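Local coordinates for nitroreductase-like family protein (Bacillus cereus, PDB 2I7H), which belongs to the nitroreductase-like family of FMN-binding alpha/beta proteins and holds flavin mononucleotide in a dimer of two identical chains, at residues F89-Q95 with I162-G166; L37-A43 with A118-F123; L32-L36 with L126-L132; L141-F147 with R158-I162. The contacts are given in a common frame with arbitrary orientation. Where two conformers were deposited one is given. Numbering follows the deposited sequence.

Contact 1 of 4, residues F89-Q95 with I162-G166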
loop_
_atom_site.group_PDB
_atom_site.type_symbol
_atom_site.label_atom_id
_atom_site.label_comp_id
_atom_site.label_asym_id
_atom_site.label_seq_id
_atom_site.Cartn_x
_atom_site.Cartn_y
_atom_site.Cartn_z
ATOM N N PHE A 89 14.248 -16.044 -13.467
ATOM C CA PHE A 89 14.920 -14.994 -12.714
ATOM C C PHE A 89 16.049 -14.392 -13.552
ATOM O O PHE A 89 16.441 -13.234 -13.379
ATOM C CB PHE A 89 15.519 -15.585 -11.428
ATOM C CG PHE A 89 14.596 -15.596 -10.259
ATOM C CD1 PHE A 89 13.379 -16.257 -10.314
ATOM C CD2 PHE A 89 14.972 -14.985 -9.061
ATOM C CE1 PHE A 89 12.529 -16.283 -9.217
ATOM C CE2 PHE A 89 14.131 -15.027 -7.953
ATOM C CZ PHE A 89 12.900 -15.680 -8.033
ATOM N N LEU A 90 16.599 -15.212 -14.432
ATOM C CA LEU A 90 17.769 -14.829 -15.190
ATOM C C LEU A 90 17.407 -14.149 -16.516
ATOM O O LEU A 90 18.285 -13.601 -17.204
ATOM C CB LEU A 90 18.671 -16.051 -15.378
ATOM C CG LEU A 90 19.815 -16.197 -14.358
ATOM C CD1 LEU A 90 19.556 -15.612 -13.011
ATOM C CD2 LEU A 90 20.262 -17.627 -14.199
ATOM N N SER A 91 16.116 -14.188 -16.865
ATOM C CA SER A 91 15.579 -13.400 -17.986
ATOM C C SER A 91 14.658 -12.307 -17.469
ATOM O O SER A 91 13.749 -11.843 -18.171
ATOM C CB SER A 91 14.874 -14.287 -19.029
ATOM O OG SER A 91 14.052 -15.246 -18.399
ATOM N N THR A 92 14.897 -11.922 -16.216
ATOM C CA THR A 92 14.233 -10.802 -15.569
ATOM C C THR A 92 15.347 -9.843 -15.195
ATOM O O THR A 92 16.243 -10.220 -14.440
ATOM C CB THR A 92 13.467 -11.258 -14.315
ATOM O OG1 THR A 92 12.467 -12.205 -14.701
ATOM C CG2 THR A 92 12.799 -10.082 -13.590
ATOM N N PRO A 93 15.344 -8.634 -15.779
ATOM C CA PRO A 93 16.441 -7.671 -15.560
ATOM C C PRO A 93 16.818 -7.340 -14.101
ATOM O O PRO A 93 17.995 -7.132 -13.812
ATOM C CB PRO A 93 15.957 -6.403 -16.307
ATOM C CG PRO A 93 15.094 -6.907 -17.355
ATOM C CD PRO A 93 14.373 -8.117 -16.758
ATOM N N ALA A 94 15.843 -7.247 -13.209
ATOM C CA ALA A 94 16.122 -6.868 -11.830
ATOM C C ALA A 94 15.116 -7.541 -10.931
ATOM O O ALA A 94 13.967 -7.771 -11.331
ATOM C CB ALA A 94 16.079 -5.324 -11.657
ATOM N N GLN A 95 15.577 -7.911 -9.740
ATOM C CA GLN A 95 14.711 -8.257 -8.607
ATOM C C GLN A 95 15.007 -7.304 -7.465
ATOM O O GLN A 95 16.172 -6.979 -7.203
ATOM C CB GLN A 95 14.944 -9.687 -8.117
ATOM C CG GLN A 95 14.322 -10.758 -8.975
ATOM C CD GLN A 95 15.262 -11.282 -10.044
ATOM O OE1 GLN A 95 16.494 -11.261 -9.887
ATOM N NE2 GLN A 95 14.677 -11.788 -11.142
ATOM N N ILE A 162 8.957 -9.515 -3.282
ATOM C CA ILE A 162 10.047 -9.469 -4.242
ATOM C C ILE A 162 9.465 -8.899 -5.508
ATOM O O ILE A 162 8.552 -9.463 -6.083
ATOM C CB ILE A 162 10.724 -10.840 -4.486
ATOM C CG1 ILE A 162 11.168 -11.437 -3.142
ATOM C CG2 ILE A 162 11.904 -10.684 -5.524
ATOM C CD1 ILE A 162 12.043 -12.687 -3.221
ATOM N N LEU A 163 9.974 -7.749 -5.922
ATOM C CA LEU A 163 9.513 -7.132 -7.151
ATOM C C LEU A 163 10.397 -7.574 -8.308
ATOM O O LEU A 163 11.609 -7.450 -8.235
ATOM C CB LEU A 163 9.531 -5.608 -7.036
ATOM C CG LEU A 163 8.612 -4.903 -6.058
ATOM C CD1 LEU A 163 9.322 -3.634 -5.676
ATOM C CD2 LEU A 163 7.253 -4.613 -6.724
ATOM N N HIS A 164 9.771 -8.107 -9.354
ATOM C CA HIS A 164 10.455 -8.529 -10.582
ATOM C C HIS A 164 10.165 -7.486 -11.645
ATOM O O HIS A 164 9.023 -7.127 -11.859
ATOM C CB HIS A 164 9.993 -9.914 -11.014
ATOM C CG HIS A 164 10.442 -11.000 -10.081
ATOM N ND1 HIS A 164 11.330 -11.982 -10.455
ATOM C CD2 HIS A 164 10.131 -11.251 -8.783
ATOM C CE1 HIS A 164 11.532 -12.806 -9.441
ATOM N NE2 HIS A 164 10.823 -12.379 -8.413
ATOM N N ILE A 165 11.206 -6.975 -12.275
ATOM C CA ILE A 165 11.113 -5.707 -12.988
ATOM C C ILE A 165 11.823 -5.775 -14.328
ATOM O O ILE A 165 12.896 -6.348 -14.435
ATOM C CB ILE A 165 11.776 -4.564 -12.172
ATOM C CG1 ILE A 165 11.237 -4.528 -10.747
ATOM C CG2 ILE A 165 11.607 -3.204 -12.870
ATOM C CD1 ILE A 165 12.229 -3.979 -9.718
ATOM N N GLY A 166 11.224 -5.160 -15.341
ATOM C CA GLY A 166 11.911 -4.926 -16.609
ATOM C C GLY A 166 10.973 -4.350 -17.642
ATOM O O GLY A 166 9.763 -4.228 -17.402
#
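His164 is the residue to start from. On strand 157-167 its ring meets two partners from 89-95, one at an edge and one over a face: it turns an edge to the face of Phe89, with centroids 4.8 Å apart and planes at 87°, and it offers a face to Gln95, whose CG sits 3.7 Å from the His164 ring centroid, close to the ring normal. That makes a T-shaped aromatic pair and a CH-pi contact on one imidazole. Thr92 CG2 adds to the ring's edge and comes 3.8 Å from His164 CB. Gln95 is held in this position from its own side, because its NE2 donates to Phe89 O at 3.2 Å and so ties the start of the strand back to the last turn of helix 75-90. Here two central strands of the antiparallel sheet of the nitroreductase fold, 94-101 and 157-167, come together: Gln95 and His164 form a non-hydrogen-bonded pair, with Gln95 CA 3.2 Å from Leu163 O in a CA-H...O contact. Next along is the hydrogen-bonded pair of Ala94 and Ile165, where Ile165 N donates to Ala94 O at 3.0 Å and Ala94 N makes a weak return bond to Ile165 O at 3.3 Å. Ile165, second in buried area, points to the opposite face from His164, its CB 4.4 Å from Ala94 CB, and there it meets Phe123 of helix 106-129.

Contact 2 of 4, residues L37-A43 with A118-F123; sequences LNDATWA and AFMQNF
Residues 37-43 run from the last part of helix 30-40 into a loop, and 118-123 is regular helix inside helix 106-129. The closest CA pairs are Ala40 with Phe123 and Ala43 with Phe119, each 5.0 Å apart, so the two segments run antiparallel. Small side chains permit this spacing: CB of Ala40 and CB of Ala43 both point at the partner helix.

Apolar packing comes first. Ala40 CB lies 3.4 Å from Phe119 O, 3.6 Å from Phe119 CD1 and 3.9 Å from Phe123 CB. Phe119 and Phe123 are both t at chi1; Leu37 (m, t) brings CD2 to 3.7 Å from Phe119 CZ and 3.8 Å from Phe123 CD1. Ala43 CB sits 4.0 Å from both Ala118 CB and Phe119 CB.

The polar link is one hydrogen bond, Asn122 ND2 to Ala40 O at 3.0 Å, with Asn122 chi1 at m. Within the first segment, Thr41 (chi1 p) donates OG1 to Asn38 O at 2.6 Å.

The site is the FMN and dimer region of the nitroreductase fold: Ala43 touches FMN, and Arg177 of the second subunit donates to Thr41 O and Ala43 O. A side-chain amide thus satisfies a backbone carbonyl, Ala40 O, within otherwise apolar, close packing.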
loop_
_atom_site.group_PDB
_atom_site.type_symbol
_atom_site.label_atom_id
_atom_site.label_comp_id
_atom_site.label_asym_id
_atom_site.label_seq_id
_atom_site.Cartn_x
_atom_site.Cartn_y
_atom_site.Cartn_z
ATOM N N LEU A 37 12.821 4.405 -6.723
ATOM C CA LEU A 37 12.712 4.025 -5.323
ATOM C C LEU A 37 12.746 5.253 -4.425
ATOM O O LEU A 37 12.045 5.290 -3.426
ATOM C CB LEU A 37 13.822 3.073 -4.899
ATOM C CG LEU A 37 13.819 1.630 -5.394
ATOM C CD1 LEU A 37 15.278 1.026 -5.383
ATOM C CD2 LEU A 37 12.833 0.779 -4.627
ATOM N N ASN A 38 13.562 6.246 -4.789
ATOM C CA ASN A 38 13.637 7.485 -4.024
ATOM C C ASN A 38 12.324 8.270 -4.066
ATOM O O ASN A 38 11.851 8.752 -3.026
ATOM C CB ASN A 38 14.836 8.343 -4.438
ATOM C CG ASN A 38 16.031 8.110 -3.558
ATOM O OD1 ASN A 38 15.872 7.919 -2.346
ATOM N ND2 ASN A 38 17.250 8.122 -4.148
ATOM N N ASP A 39 11.718 8.354 -5.251
ATOM C CA ASP A 39 10.377 8.901 -5.365
ATOM C C ASP A 39 9.346 8.128 -4.538
ATOM O O ASP A 39 8.453 8.739 -3.928
ATOM C CB ASP A 39 9.941 8.977 -6.829
ATOM C CG ASP A 39 10.721 9.998 -7.618
ATOM O OD1 ASP A 39 11.432 10.850 -7.019
ATOM O OD2 ASP A 39 10.641 9.927 -8.864
ATOM N N ALA A 40 9.480 6.794 -4.508
ATOM C CA ALA A 40 8.540 5.929 -3.778
ATOM C C ALA A 40 8.602 6.173 -2.278
ATOM O O ALA A 40 7.618 5.909 -1.577
ATOM C CB ALA A 40 8.760 4.405 -4.098
ATOM N N THR A 41 9.746 6.675 -1.782
ATOM C CA THR A 41 9.914 6.870 -0.333
ATOM C C THR A 41 8.933 7.890 0.239
ATOM O O THR A 41 8.760 7.972 1.438
ATOM C CB THR A 41 11.380 7.193 0.120
ATOM O OG1 THR A 41 11.812 8.399 -0.488
ATOM C CG2 THR A 41 12.355 6.056 -0.237
ATOM N N TRP A 42 8.250 8.630 -0.615
ATOM C CA TRP A 42 7.256 9.584 -0.152
ATOM C C TRP A 42 5.948 8.876 0.173
ATOM O O TRP A 42 4.887 9.418 0.038
ATOM C CB TRP A 42 7.089 10.728 -1.175
ATOM C CG TRP A 42 8.271 11.587 -1.158
ATOM C CD1 TRP A 42 9.366 11.470 -1.941
ATOM C CD2 TRP A 42 8.536 12.672 -0.240
ATOM N NE1 TRP A 42 10.301 12.433 -1.592
ATOM C CE2 TRP A 42 9.816 13.172 -0.546
ATOM C CE3 TRP A 42 7.808 13.260 0.800
ATOM C CZ2 TRP A 42 10.391 14.254 0.147
ATOM C CZ3 TRP A 42 8.363 14.328 1.482
ATOM C CH2 TRP A 42 9.660 14.807 1.168
ATOM N N ALA A 43 6.037 7.648 0.631
ATOM C CA ALA A 43 4.873 6.897 1.069
ATOM C C ALA A 43 4.504 7.380 2.468
ATOM O O ALA A 43 5.384 7.802 3.220
ATOM C CB ALA A 43 5.212 5.397 1.060
ATOM N N ALA A 118 2.598 0.652 0.873
ATOM C CA ALA A 118 2.364 1.929 0.220
ATOM C C ALA A 118 3.590 2.333 -0.640
ATOM O O ALA A 118 3.423 2.799 -1.760
ATOM C CB ALA A 118 1.978 3.090 1.289
ATOM N N PHE A 119 4.797 2.169 -0.089
ATOM C CA PHE A 119 6.070 2.362 -0.800
ATOM C C PHE A 119 6.159 1.493 -2.055
ATOM O O PHE A 119 6.534 1.985 -3.123
ATOM C CB PHE A 119 7.226 2.102 0.187
ATOM C CG PHE A 119 8.581 1.923 -0.439
ATOM C CD1 PHE A 119 9.362 3.022 -0.778
ATOM C CD2 PHE A 119 9.120 0.644 -0.584
ATOM C CE1 PHE A 119 10.581 2.844 -1.316
ATOM C CE2 PHE A 119 10.333 0.455 -1.127
ATOM C CZ PHE A 119 11.087 1.547 -1.513
HETATM N N MSE A 120 5.758 0.223 -1.954
HETATM C CA MSE A 120 5.839 -0.705 -3.092
HETATM C C MSE A 120 4.848 -0.383 -4.181
HETATM O O MSE A 120 5.179 -0.469 -5.363
HETATM C CB MSE A 120 5.681 -2.174 -2.660
HETATM C CG MSE A 120 6.863 -2.678 -1.860
HETATM SE SE MSE A 120 6.710 -4.511 -1.167
HETATM C CE MSE A 120 6.942 -5.479 -2.801
ATOM N N GLN A 121 3.636 -0.027 -3.772
ATOM C CA GLN A 121 2.622 0.417 -4.691
ATOM C C GLN A 121 3.021 1.726 -5.394
ATOM O O GLN A 121 2.875 1.830 -6.605
ATOM C CB GLN A 121 1.263 0.554 -3.999
ATOM C CG GLN A 121 0.184 1.188 -4.885
ATOM C CD GLN A 121 -0.214 0.363 -6.091
ATOM O OE1 GLN A 121 -1.125 0.751 -6.838
ATOM N NE2 GLN A 121 0.458 -0.755 -6.311
ATOM N N ASN A 122 3.547 2.692 -4.626
ATOM C CA ASN A 122 4.137 3.900 -5.204
ATOM C C ASN A 122 5.130 3.531 -6.283
ATOM O O ASN A 122 5.095 4.069 -7.379
ATOM C CB ASN A 122 4.929 4.669 -4.156
ATOM C CG ASN A 122 4.084 5.561 -3.294
ATOM O OD1 ASN A 122 2.909 5.823 -3.554
ATOM N ND2 ASN A 122 4.709 6.061 -2.245
ATOM N N PHE A 123 6.050 2.629 -5.933
ATOM C CA PHE A 123 7.109 2.222 -6.840
ATOM C C PHE A 123 6.527 1.641 -8.124
ATOM O O PHE A 123 7.011 1.941 -9.211
ATOM C CB PHE A 123 8.027 1.172 -6.217
ATOM C CG PHE A 123 9.053 0.694 -7.169
ATOM C CD1 PHE A 123 10.248 1.435 -7.371
ATOM C CD2 PHE A 123 8.815 -0.425 -7.949
ATOM C CE1 PHE A 123 11.165 1.001 -8.296
ATOM C CE2 PHE A 123 9.735 -0.853 -8.874
ATOM C CZ PHE A 123 10.903 -0.154 -9.058
#

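Contact 3 of 4, residues L32-L36 with L126-L132; sequences LLIEL and LAWERGL
An arginine lying over a leucine is the striking feature: the guanidinium of Arg130 lays one face over Leu36, with CD2 of Leu36 4.0 Å from NE of Arg130, while its NH2 donates to Glu35 OE1 at 3.0 Å in a salt bridge near the guanidinium plane. Arg130 is m, m, t along chi1 to chi3, and Glu35 is extended, t throughout. Leu32 (t, p) brings CD1 to 3.5 Å from Arg130 NH1.

Residues 32-36 are helical, part of helix 30-40. The other segment begins as the end of helix 106-129, which closes in a Schellman motif: Gly131, at phi 84°, is C-prime, with Leu132 N bonded to Ala127 O at 3.0 Å and Gly131 N to Trp128 O at 3.1 Å. The nearest CA pair is Leu36 with Leu126, 6.2 Å.

Leu36 (m, t) has the largest buried area of the contact. Its CD1 lies 3.9 Å from Leu132 CD1 and 3.8 Å from Ala127 CA, and its O is 3.5 Å from Leu126 CD1. Leu132 (m, t) also takes Leu32 CD2 at 4.0 Å and Leu33 CD2 at 4.1 Å on its CD1. Helix 30-40 packs here against the C-terminal end of helix 106-129 and the turn after it, within the nitroreductase fold: a leucine core bordered by an exposed ion pair, whose aliphatic neighbours pack against the same arginine.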
loop_
_atom_site.group_PDB
_atom_site.type_symbol
_atom_site.label_atom_id
_atom_site.label_comp_id
_atom_site.label_asym_id
_atom_site.label_seq_id
_atom_site.Cartn_x
_atom_site.Cartn_y
_atom_site.Cartn_z
ATOM N N LEU A 32 18.074 4.519 -12.754
ATOM C CA LEU A 32 16.642 4.686 -12.896
ATOM C C LEU A 32 15.869 4.014 -11.747
ATOM O O LEU A 32 14.922 4.594 -11.210
ATOM C CB LEU A 32 16.194 4.121 -14.242
ATOM C CG LEU A 32 14.702 4.105 -14.527
ATOM C CD1 LEU A 32 14.146 5.504 -14.529
ATOM C CD2 LEU A 32 14.448 3.413 -15.844
ATOM N N LEU A 33 16.265 2.797 -11.382
ATOM C CA LEU A 33 15.597 2.080 -10.304
ATOM C C LEU A 33 15.803 2.817 -8.995
ATOM O O LEU A 33 14.902 2.861 -8.159
ATOM C CB LEU A 33 16.113 0.644 -10.185
ATOM C CG LEU A 33 15.847 -0.276 -11.379
ATOM C CD1 LEU A 33 16.579 -1.553 -11.191
ATOM C CD2 LEU A 33 14.362 -0.554 -11.508
ATOM N N ILE A 34 16.987 3.401 -8.828
ATOM C CA ILE A 34 17.300 4.138 -7.611
ATOM C C ILE A 34 16.494 5.432 -7.596
ATOM O O ILE A 34 16.024 5.871 -6.551
ATOM C CB ILE A 34 18.831 4.418 -7.512
ATOM C CG1 ILE A 34 19.585 3.130 -7.163
ATOM C CG2 ILE A 34 19.144 5.554 -6.507
ATOM C CD1 ILE A 34 21.058 3.206 -7.535
ATOM N N GLU A 35 16.343 6.040 -8.768
ATOM C CA GLU A 35 15.555 7.258 -8.906
ATOM C C GLU A 35 14.097 6.988 -8.504
ATOM O O GLU A 35 13.550 7.682 -7.656
ATOM C CB GLU A 35 15.668 7.841 -10.329
ATOM C CG GLU A 35 14.740 9.008 -10.574
ATOM C CD GLU A 35 14.964 9.728 -11.904
ATOM O OE1 GLU A 35 14.146 10.621 -12.212
ATOM O OE2 GLU A 35 15.954 9.443 -12.635
ATOM N N LEU A 36 13.505 5.958 -9.096
ATOM C CA LEU A 36 12.134 5.513 -8.794
ATOM C C LEU A 36 11.887 5.148 -7.328
ATOM O O LEU A 36 10.855 5.546 -6.760
ATOM C CB LEU A 36 11.735 4.341 -9.721
ATOM C CG LEU A 36 11.757 4.707 -11.216
ATOM C CD1 LEU A 36 11.306 3.597 -12.071
ATOM C CD2 LEU A 36 10.910 5.920 -11.461
ATOM N N LEU A 126 5.093 4.592 -10.207
ATOM C CA LEU A 126 6.274 5.267 -10.731
ATOM C C LEU A 126 6.951 4.524 -11.883
ATOM O O LEU A 126 7.312 5.135 -12.895
ATOM C CB LEU A 126 7.266 5.530 -9.586
ATOM C CG LEU A 126 6.764 6.543 -8.547
ATOM C CD1 LEU A 126 7.457 6.419 -7.215
ATOM C CD2 LEU A 126 6.893 7.980 -9.055
ATOM N N ALA A 127 7.127 3.214 -11.722
ATOM C CA ALA A 127 7.748 2.396 -12.751
ATOM C C ALA A 127 6.858 2.327 -13.995
ATOM O O ALA A 127 7.333 2.495 -15.110
ATOM C CB ALA A 127 8.115 0.970 -12.192
ATOM N N TRP A 128 5.557 2.104 -13.808
ATOM C CA TRP A 128 4.625 2.028 -14.946
ATOM C C TRP A 128 4.715 3.278 -15.838
ATOM O O TRP A 128 4.639 3.185 -17.063
ATOM C CB TRP A 128 3.168 1.834 -14.479
ATOM C CG TRP A 128 2.278 1.547 -15.627
ATOM C CD1 TRP A 128 1.459 2.434 -16.298
ATOM C CD2 TRP A 128 2.165 0.292 -16.316
ATOM N NE1 TRP A 128 0.840 1.794 -17.345
ATOM C CE2 TRP A 128 1.248 0.482 -17.380
ATOM C CE3 TRP A 128 2.745 -0.982 -16.126
ATOM C CZ2 TRP A 128 0.876 -0.565 -18.252
ATOM C CZ3 TRP A 128 2.397 -2.020 -16.998
ATOM C CH2 TRP A 128 1.444 -1.799 -18.044
ATOM N N GLU A 129 4.863 4.437 -15.191
ATOM C CA GLU A 129 4.951 5.741 -15.858
ATOM C C GLU A 129 6.146 5.848 -16.828
ATOM O O GLU A 129 6.038 6.477 -17.885
ATOM C CB GLU A 129 4.925 6.875 -14.806
ATOM C CG GLU A 129 5.315 8.260 -15.321
ATOM C CD GLU A 129 5.105 9.383 -14.270
ATOM O OE1 GLU A 129 5.911 9.517 -13.307
ATOM O OE2 GLU A 129 4.127 10.140 -14.419
ATOM N N ARG A 130 7.264 5.210 -16.476
ATOM C CA ARG A 130 8.465 5.164 -17.336
ATOM C C ARG A 130 8.501 3.980 -18.277
ATOM O O ARG A 130 9.524 3.756 -18.891
ATOM C CB ARG A 130 9.742 5.064 -16.505
ATOM C CG ARG A 130 9.811 5.957 -15.325
ATOM C CD ARG A 130 9.905 7.383 -15.782
ATOM N NE ARG A 130 10.264 8.224 -14.658
ATOM C CZ ARG A 130 11.476 8.739 -14.475
ATOM N NH1 ARG A 130 12.467 8.496 -15.365
ATOM N NH2 ARG A 130 11.675 9.505 -13.396
ATOM N N GLY A 131 7.418 3.202 -18.358
ATOM C CA GLY A 131 7.385 2.002 -19.205
ATOM C C GLY A 131 7.960 0.716 -18.620
ATOM O O GLY A 131 8.064 -0.305 -19.320
ATOM N N LEU A 132 8.358 0.750 -17.350
ATOM C CA LEU A 132 8.786 -0.470 -16.653
ATOM C C LEU A 132 7.605 -1.260 -16.086
ATOM O O LEU A 132 6.731 -0.723 -15.404
ATOM C CB LEU A 132 9.754 -0.152 -15.522
ATOM C CG LEU A 132 11.224 0.051 -15.800
ATOM C CD1 LEU A 132 11.867 0.596 -14.530
ATOM C CD2 LEU A 132 11.852 -1.255 -16.155
#

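Contact 4 of 4, residues L141-F147 with R158-I162; sequences LNYNPLF and RIVGI
Strand 157-167 meets a 3-10 turn, 141-143, and the first turn of helix 145-150, which pack together on this sheet strand of the nitroreductase fold; the closest CA pair is Asn142 with Ile159, at 5.7 Å. Asn144 is the N-cap of that helix, its OD1 accepting from Leu146 N at 2.9 Å.

Arg158 opens the strand segment. Its NH1 comes to 4.5 Å from Tyr143 CE2, but its charge is met by Glu102 and by Asp110 of the second subunit, which also takes a hydrogen bond from Tyr143 OH. Ile159 (m, t) points at the turn: its CB is 3.8 Å from Asn142 O, its CG2 is 3.8 Å from Asn142 CG (chi1 m), and its CD1 is 3.8 Å from Phe147 CE1. Two waters bridge Asn142 and the backbone of Ile159. One accepts from Asn142 ND2 (2.8 Å) and donates to Ile159 O (3.1 Å); the other donates to Asn142 O (2.6 Å) and accepts from Ile159 N (3.0 Å). Val160 turns away, its backbone helix-like at phi/psi -80/-35°, and with Gly161 it forms a classic beta bulge opposite Val98. Gly161 CA is 4.0 Å from Asn142 ND2, which also donates to Lys137 O. Ile162 (m, t) swings back, with CD1 3.7 Å from Asn142 OD1, 3.7 Å from Phe147 CZ (chi1 t) and 4.3 Å from Leu141 CD2.

Phe147 and Leu141 continue onto helix 62-71, Ile159 and Ile162 onto Val97 of strand 94-101, and Val160 onto helix 106-129.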
loop_
_atom_site.group_PDB
_atom_site.type_symbol
_atom_site.label_atom_id
_atom_site.label_comp_id
_atom_site.label_asym_id
_atom_site.label_seq_id
_atom_site.Cartn_x
_atom_site.Cartn_y
_atom_site.Cartn_z
ATOM N N LEU A 141 8.015 -18.705 -0.254
ATOM C CA LEU A 141 9.466 -18.506 -0.377
ATOM C C LEU A 141 9.923 -17.385 0.570
ATOM O O LEU A 141 10.926 -17.519 1.271
ATOM C CB LEU A 141 9.837 -18.213 -1.836
ATOM C CG LEU A 141 11.234 -17.652 -2.098
ATOM C CD1 LEU A 141 12.304 -18.794 -1.961
ATOM C CD2 LEU A 141 11.280 -16.941 -3.473
ATOM N N ASN A 142 9.126 -16.321 0.622
ATOM C CA ASN A 142 9.395 -15.143 1.420
ATOM C C ASN A 142 9.315 -15.395 2.926
ATOM O O ASN A 142 9.772 -14.566 3.718
ATOM C CB ASN A 142 8.430 -14.024 1.022
ATOM C CG ASN A 142 8.545 -13.627 -0.458
ATOM O OD1 ASN A 142 9.348 -14.203 -1.208
ATOM N ND2 ASN A 142 7.753 -12.616 -0.879
ATOM N N TYR A 143 8.748 -16.533 3.319
ATOM C CA TYR A 143 8.601 -16.877 4.749
ATOM C C TYR A 143 9.557 -17.992 5.174
ATOM O O TYR A 143 9.660 -18.320 6.354
ATOM C CB TYR A 143 7.137 -17.262 5.090
ATOM C CG TYR A 143 6.109 -16.191 4.815
ATOM C CD1 TYR A 143 5.711 -15.893 3.507
ATOM C CD2 TYR A 143 5.511 -15.490 5.868
ATOM C CE1 TYR A 143 4.753 -14.889 3.240
ATOM C CE2 TYR A 143 4.538 -14.507 5.641
ATOM C CZ TYR A 143 4.171 -14.211 4.332
ATOM O OH TYR A 143 3.228 -13.258 4.106
ATOM N N ASN A 144 10.254 -18.562 4.188
ATOM C CA ASN A 144 11.160 -19.684 4.383
ATOM C C ASN A 144 12.451 -19.216 5.066
ATOM O O ASN A 144 13.184 -18.403 4.505
ATOM C CB ASN A 144 11.440 -20.353 3.030
ATOM C CG ASN A 144 12.129 -21.678 3.175
ATOM O OD1 ASN A 144 12.989 -21.845 4.023
ATOM N ND2 ASN A 144 11.767 -22.631 2.331
ATOM N N PRO A 145 12.708 -19.693 6.301
ATOM C CA PRO A 145 13.875 -19.225 7.045
ATOM C C PRO A 145 15.199 -19.545 6.343
ATOM O O PRO A 145 16.194 -18.831 6.544
ATOM C CB PRO A 145 13.748 -19.942 8.408
ATOM C CG PRO A 145 12.832 -21.070 8.182
ATOM C CD PRO A 145 11.902 -20.642 7.079
ATOM N N LEU A 146 15.186 -20.590 5.508
ATOM C CA LEU A 146 16.319 -20.937 4.662
ATOM C C LEU A 146 16.621 -19.886 3.589
ATOM O O LEU A 146 17.785 -19.582 3.340
ATOM C CB LEU A 146 16.137 -22.324 4.019
ATOM C CG LEU A 146 16.324 -23.573 4.896
ATOM C CD1 LEU A 146 15.886 -24.831 4.154
ATOM C CD2 LEU A 146 17.745 -23.704 5.449
ATOM N N PHE A 147 15.580 -19.346 2.960
ATOM C CA PHE A 147 15.736 -18.278 1.984
ATOM C C PHE A 147 16.164 -16.961 2.656
ATOM O O PHE A 147 17.051 -16.253 2.163
ATOM C CB PHE A 147 14.438 -18.109 1.168
ATOM C CG PHE A 147 14.474 -16.963 0.205
ATOM C CD1 PHE A 147 13.646 -15.854 0.394
ATOM C CD2 PHE A 147 15.383 -16.957 -0.861
ATOM C CE1 PHE A 147 13.699 -14.777 -0.475
ATOM C CE2 PHE A 147 15.439 -15.887 -1.734
ATOM C CZ PHE A 147 14.588 -14.785 -1.536
ATOM N N ARG A 158 11.179 -9.109 8.050
ATOM C CA ARG A 158 10.084 -9.611 7.263
ATOM C C ARG A 158 10.228 -9.177 5.814
ATOM O O ARG A 158 10.575 -8.029 5.528
ATOM C CB ARG A 158 8.751 -9.105 7.827
ATOM C CG ARG A 158 7.567 -9.414 6.945
ATOM C CD ARG A 158 6.336 -8.657 7.394
ATOM N NE ARG A 158 5.768 -9.174 8.650
ATOM C CZ ARG A 158 4.749 -10.037 8.725
ATOM N NH1 ARG A 158 4.203 -10.490 7.604
ATOM N NH2 ARG A 158 4.300 -10.460 9.919
ATOM N N ILE A 159 9.961 -10.110 4.909
ATOM C CA ILE A 159 10.009 -9.841 3.488
ATOM C C ILE A 159 8.598 -9.538 3.054
ATOM O O ILE A 159 7.717 -10.392 3.096
ATOM C CB ILE A 159 10.616 -11.022 2.679
ATOM C CG1 ILE A 159 12.052 -11.296 3.140
ATOM C CG2 ILE A 159 10.505 -10.782 1.160
ATOM C CD1 ILE A 159 12.720 -12.487 2.432
ATOM N N VAL A 160 8.387 -8.293 2.668
ATOM C CA VAL A 160 7.080 -7.839 2.206
ATOM C C VAL A 160 6.796 -8.236 0.755
ATOM O O VAL A 160 5.658 -8.544 0.415
ATOM C CB VAL A 160 6.915 -6.330 2.423
ATOM C CG1 VAL A 160 5.523 -5.915 2.091
ATOM C CG2 VAL A 160 7.252 -6.014 3.897
ATOM N N GLY A 161 7.826 -8.254 -0.086
ATOM C CA GLY A 161 7.650 -8.669 -1.456
ATOM C C GLY A 161 8.959 -8.747 -2.192
ATOM O O GLY A 161 9.964 -8.166 -1.769
ATOM N N ILE A 162 8.957 -9.515 -3.282
ATOM C CA ILE A 162 10.047 -9.469 -4.242
ATOM C C ILE A 162 9.465 -8.899 -5.508
ATOM O O ILE A 162 8.552 -9.463 -6.083
ATOM C CB ILE A 162 10.724 -10.840 -4.486
ATOM C CG1 ILE A 162 11.168 -11.437 -3.142
ATOM C CG2 ILE A 162 11.904 -10.684 -5.524
ATOM C CD1 ILE A 162 12.043 -12.687 -3.221
HETATM O O HOH W 1 5.906 -11.793 1.009
HETATM O O HOH W 2 9.600 -13.010 5.767
#

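Overall arrangement
Starting from the N terminus, helix 30-40 supplies the opening segments of contacts 3 and 2. Both close when helix 106-129 returns: contact 2 first, then contact 3 at the helix end, so the loop of contact 2 lies within that of contact 3. Contact 1 opens inside both loops, at the end of helix 75-90, and closes only on strand 157-167, so it crosses both. Contact 4, a short late loop, follows contacts 2 and 3 in series and ends on the strand of contact 1, sharing Ile162. Leu163 packs on Met120 and Phe123, and Ile165 on Phe123, joining sheet to helix pair; Met120 also reaches Gly161. Contacts 3 and 4 lie on opposite sides of the chain's centre.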